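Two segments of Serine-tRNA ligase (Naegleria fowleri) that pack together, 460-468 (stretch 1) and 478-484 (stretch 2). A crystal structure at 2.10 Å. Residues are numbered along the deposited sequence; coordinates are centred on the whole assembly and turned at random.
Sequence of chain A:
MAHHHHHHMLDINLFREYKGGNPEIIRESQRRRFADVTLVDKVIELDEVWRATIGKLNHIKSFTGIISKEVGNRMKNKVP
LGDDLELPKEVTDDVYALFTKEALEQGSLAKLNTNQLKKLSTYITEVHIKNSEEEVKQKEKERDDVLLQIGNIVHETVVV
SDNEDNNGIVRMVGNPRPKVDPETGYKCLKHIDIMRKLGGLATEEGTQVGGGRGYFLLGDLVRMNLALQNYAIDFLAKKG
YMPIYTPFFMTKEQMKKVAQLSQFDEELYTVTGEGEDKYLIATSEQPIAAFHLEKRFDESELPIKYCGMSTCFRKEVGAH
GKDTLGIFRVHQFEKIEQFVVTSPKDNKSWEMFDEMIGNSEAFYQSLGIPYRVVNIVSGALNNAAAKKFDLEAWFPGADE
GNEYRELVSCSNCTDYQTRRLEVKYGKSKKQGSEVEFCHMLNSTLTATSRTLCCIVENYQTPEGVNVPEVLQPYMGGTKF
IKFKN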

# COMPACT_ATOMS: atom_id res chain seq x y z
N GLN A 460 -39.49 8.81 -3.92
CA GLN A 460 -39.97 8.88 -2.55
C GLN A 460 -41.34 9.56 -2.50
O GLN A 460 -41.69 10.37 -3.35
N THR A 461 -42.12 9.20 -1.49
CA THR A 461 -43.34 9.88 -1.11
C THR A 461 -43.26 10.12 0.39
O THR A 461 -42.32 9.66 1.04
N PRO A 462 -44.22 10.84 0.98
CA PRO A 462 -44.21 10.93 2.46
C PRO A 462 -44.41 9.59 3.14
O PRO A 462 -44.12 9.48 4.34
N GLU A 463 -44.88 8.56 2.43
CA GLU A 463 -45.22 7.29 3.05
C GLU A 463 -44.23 6.17 2.74
O GLU A 463 -44.27 5.13 3.41
N GLY A 464 -43.36 6.35 1.74
CA GLY A 464 -42.45 5.28 1.34
C GLY A 464 -41.84 5.60 -0.02
O GLY A 464 -41.58 6.76 -0.34
N VAL A 465 -41.60 4.55 -0.80
CA VAL A 465 -40.92 4.66 -2.09
C VAL A 465 -41.71 3.89 -3.14
O VAL A 465 -41.98 2.69 -2.96
N ASN A 466 -42.07 4.56 -4.24
CA ASN A 466 -42.65 3.88 -5.39
C ASN A 466 -41.57 3.07 -6.12
O ASN A 466 -40.42 3.50 -6.24
N VAL A 467 -41.95 1.89 -6.61
CA VAL A 467 -41.06 1.08 -7.45
C VAL A 467 -41.17 1.55 -8.90
O VAL A 467 -42.29 1.60 -9.44
N PRO A 468 -40.06 1.88 -9.57
CA PRO A 468 -40.14 2.27 -10.98
C PRO A 468 -40.91 1.24 -11.79
O PRO A 468 -40.74 0.03 -11.61
N THR A 478 -44.23 -6.04 -6.94
CA THR A 478 -44.25 -5.05 -5.87
C THR A 478 -44.28 -3.64 -6.45
O THR A 478 -43.43 -3.28 -7.27
N LYS A 479 -45.27 -2.85 -6.04
CA LYS A 479 -45.42 -1.49 -6.54
C LYS A 479 -44.92 -0.43 -5.56
O LYS A 479 -44.64 0.70 -5.99
N PHE A 480 -44.82 -0.74 -4.28
CA PHE A 480 -44.58 0.28 -3.27
C PHE A 480 -43.89 -0.35 -2.07
O PHE A 480 -44.23 -1.46 -1.66
N ILE A 481 -42.90 0.35 -1.53
CA ILE A 481 -42.22 -0.04 -0.30
C ILE A 481 -42.55 1.00 0.76
O ILE A 481 -42.18 2.18 0.63
N LYS A 482 -43.23 0.57 1.82
CA LYS A 482 -43.73 1.49 2.84
C LYS A 482 -42.68 1.76 3.91
O LYS A 482 -41.95 0.85 4.33
N PHE A 483 -42.61 3.01 4.37
CA PHE A 483 -41.77 3.33 5.51
C PHE A 483 -42.15 2.49 6.71
O PHE A 483 -43.33 2.26 6.98
N LYS A 484 -41.15 2.00 7.44
CA LYS A 484 -41.38 1.28 8.68
C LYS A 484 -41.19 2.14 9.91
O LYS A 484 -41.60 1.74 11.00

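Strands 464-466 and 480-482 run antiparallel, and their backbones set the frame for the side chains. Val465 and Ile481 form the hydrogen-bonded pair: Val465 N donates to Ile481 O (2.8 Å) and Ile481 N to Val465 O (2.9 Å). The ladder continues past both strands. Val467 N donates to Lys479 O (3.0 Å), and Phe483 N to Glu463 O (2.9 Å).

Val465 and Ile481 place their side chains on one face of the sheet, but the apolar contact is made by Val467 and Ile481. Val465 is t; Ile481 is m at chi1 and t at chi2. Val467, also t, points toward stretch 2. Its CG2 lies 4.2 Å from Ile481 CG1, and its CB lies 3.5 Å from Thr478 O.

Two aromatic rings cover the start of stretch 1. Phe480 (chi1 t) shares the other face of the sheet with Asn466 (chi1 m), and its ring end comes nearer to stretch 1. Thr461 OG1 sits at the ring edge, 3.8 Å from Phe480 CE1. Glu463 CB is 3.9 Å from Phe480 CZ, and Asn466 OD1 is 3.4 Å from Phe480 CD1. Phe483 (chi1 m) points toward stretch 1. Gly464 CA lies over its face, 3.6 Å from the centroid of the Phe483 ring, in a CH-pi contact. Gly464 has no side chain; an ideal CB there would clash with Ile481 O, Phe480 CZ and Lys482 CA.

The polar contacts lie around the turn. Thr461, with chi1 p, accepts at OG1 from Glu463 N (2.9 Å) and, weakly, from Gly464 N (3.1 Å). This ties the turn together beside the Phe480 ring. Lys482 points away at CA-to-CB, yet its extended chain, m only at chi4, reaches a water. That water accepts from Lys482 NZ (2.9 Å) and donates to Glu463 O (2.6 Å) and Glu463 OE1 (3.1 Å), so it bridges the two stretches.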

# COMPACT_ATOMS: atom_id res chain seq x y z
CB GLN A 460 -38.97 9.64 -1.68
CG GLN A 460 -38.85 11.12 -2.01
CD GLN A 460 -37.82 11.84 -1.15
OE1 GLN A 460 -38.01 12.03 0.06
NE2 GLN A 460 -36.69 12.20 -1.76
CB THR A 461 -44.58 9.04 -1.45
OG1 THR A 461 -44.78 8.06 -0.43
CG2 THR A 461 -44.41 8.35 -2.80
CB PRO A 462 -45.38 11.88 2.76
CG PRO A 462 -45.53 12.70 1.51
CD PRO A 462 -45.22 11.75 0.39
CB GLU A 463 -46.61 6.84 2.58
CG GLU A 463 -47.76 7.82 2.91
CD GLU A 463 -47.75 8.31 4.34
OE1 GLU A 463 -47.51 7.50 5.26
OE2 GLU A 463 -47.98 9.52 4.55
CB VAL A 465 -39.47 4.14 -2.03
CG1 VAL A 465 -38.79 4.26 -3.43
CG2 VAL A 465 -38.67 4.85 -0.94
CB ASN A 466 -43.25 4.91 -6.36
CG ASN A 466 -44.46 5.61 -5.78
OD1 ASN A 466 -45.34 4.98 -5.20
ND2 ASN A 466 -44.54 6.93 -5.98
CB VAL A 467 -41.41 -0.40 -7.33
CG1 VAL A 467 -40.53 -1.23 -8.28
CG2 VAL A 467 -41.25 -0.87 -5.88
CB PRO A 468 -38.68 2.36 -11.41
CG PRO A 468 -37.94 2.77 -10.11
CD PRO A 468 -38.70 2.04 -9.01
CB THR A 478 -43.03 -5.21 -4.96
OG1 THR A 478 -42.97 -6.53 -4.42
CG2 THR A 478 -43.10 -4.21 -3.81
CB LYS A 479 -46.88 -1.20 -6.88
CG LYS A 479 -47.37 -1.96 -8.10
CD LYS A 479 -48.83 -1.64 -8.37
CE LYS A 479 -49.41 -2.56 -9.44
NZ LYS A 479 -49.70 -1.80 -10.69
CB PHE A 480 -45.90 0.95 -2.87
CG PHE A 480 -45.75 2.06 -1.85
CD1 PHE A 480 -45.23 3.29 -2.21
CD2 PHE A 480 -46.19 1.88 -0.55
CE1 PHE A 480 -45.09 4.32 -1.28
CE2 PHE A 480 -46.07 2.90 0.39
CZ PHE A 480 -45.52 4.12 0.03
CB ILE A 481 -40.70 -0.12 -0.50
CG1 ILE A 481 -40.33 -0.84 -1.80
CG2 ILE A 481 -40.04 -0.83 0.69
CD1 ILE A 481 -38.83 -0.74 -2.09
CB LYS A 482 -45.00 0.92 3.48
CG LYS A 482 -45.73 1.85 4.45
CD LYS A 482 -46.94 1.15 5.08
CE LYS A 482 -47.80 2.11 5.89
NZ LYS A 482 -46.98 2.83 6.90
CB PHE A 483 -41.89 4.82 5.85
CG PHE A 483 -41.16 5.73 4.90
CD1 PHE A 483 -39.95 5.34 4.34
CD2 PHE A 483 -41.66 6.99 4.59
CE1 PHE A 483 -39.26 6.17 3.48
CE2 PHE A 483 -40.97 7.84 3.73
CZ PHE A 483 -39.77 7.43 3.18
CB LYS A 484 -40.46 0.05 8.78
CG LYS A 484 -40.81 -1.08 7.83
CD LYS A 484 -40.01 -2.33 8.15
CE LYS A 484 -40.15 -3.38 7.06
NZ LYS A 484 -39.23 -4.54 7.28
O HOH W 1 -45.62 5.08 5.68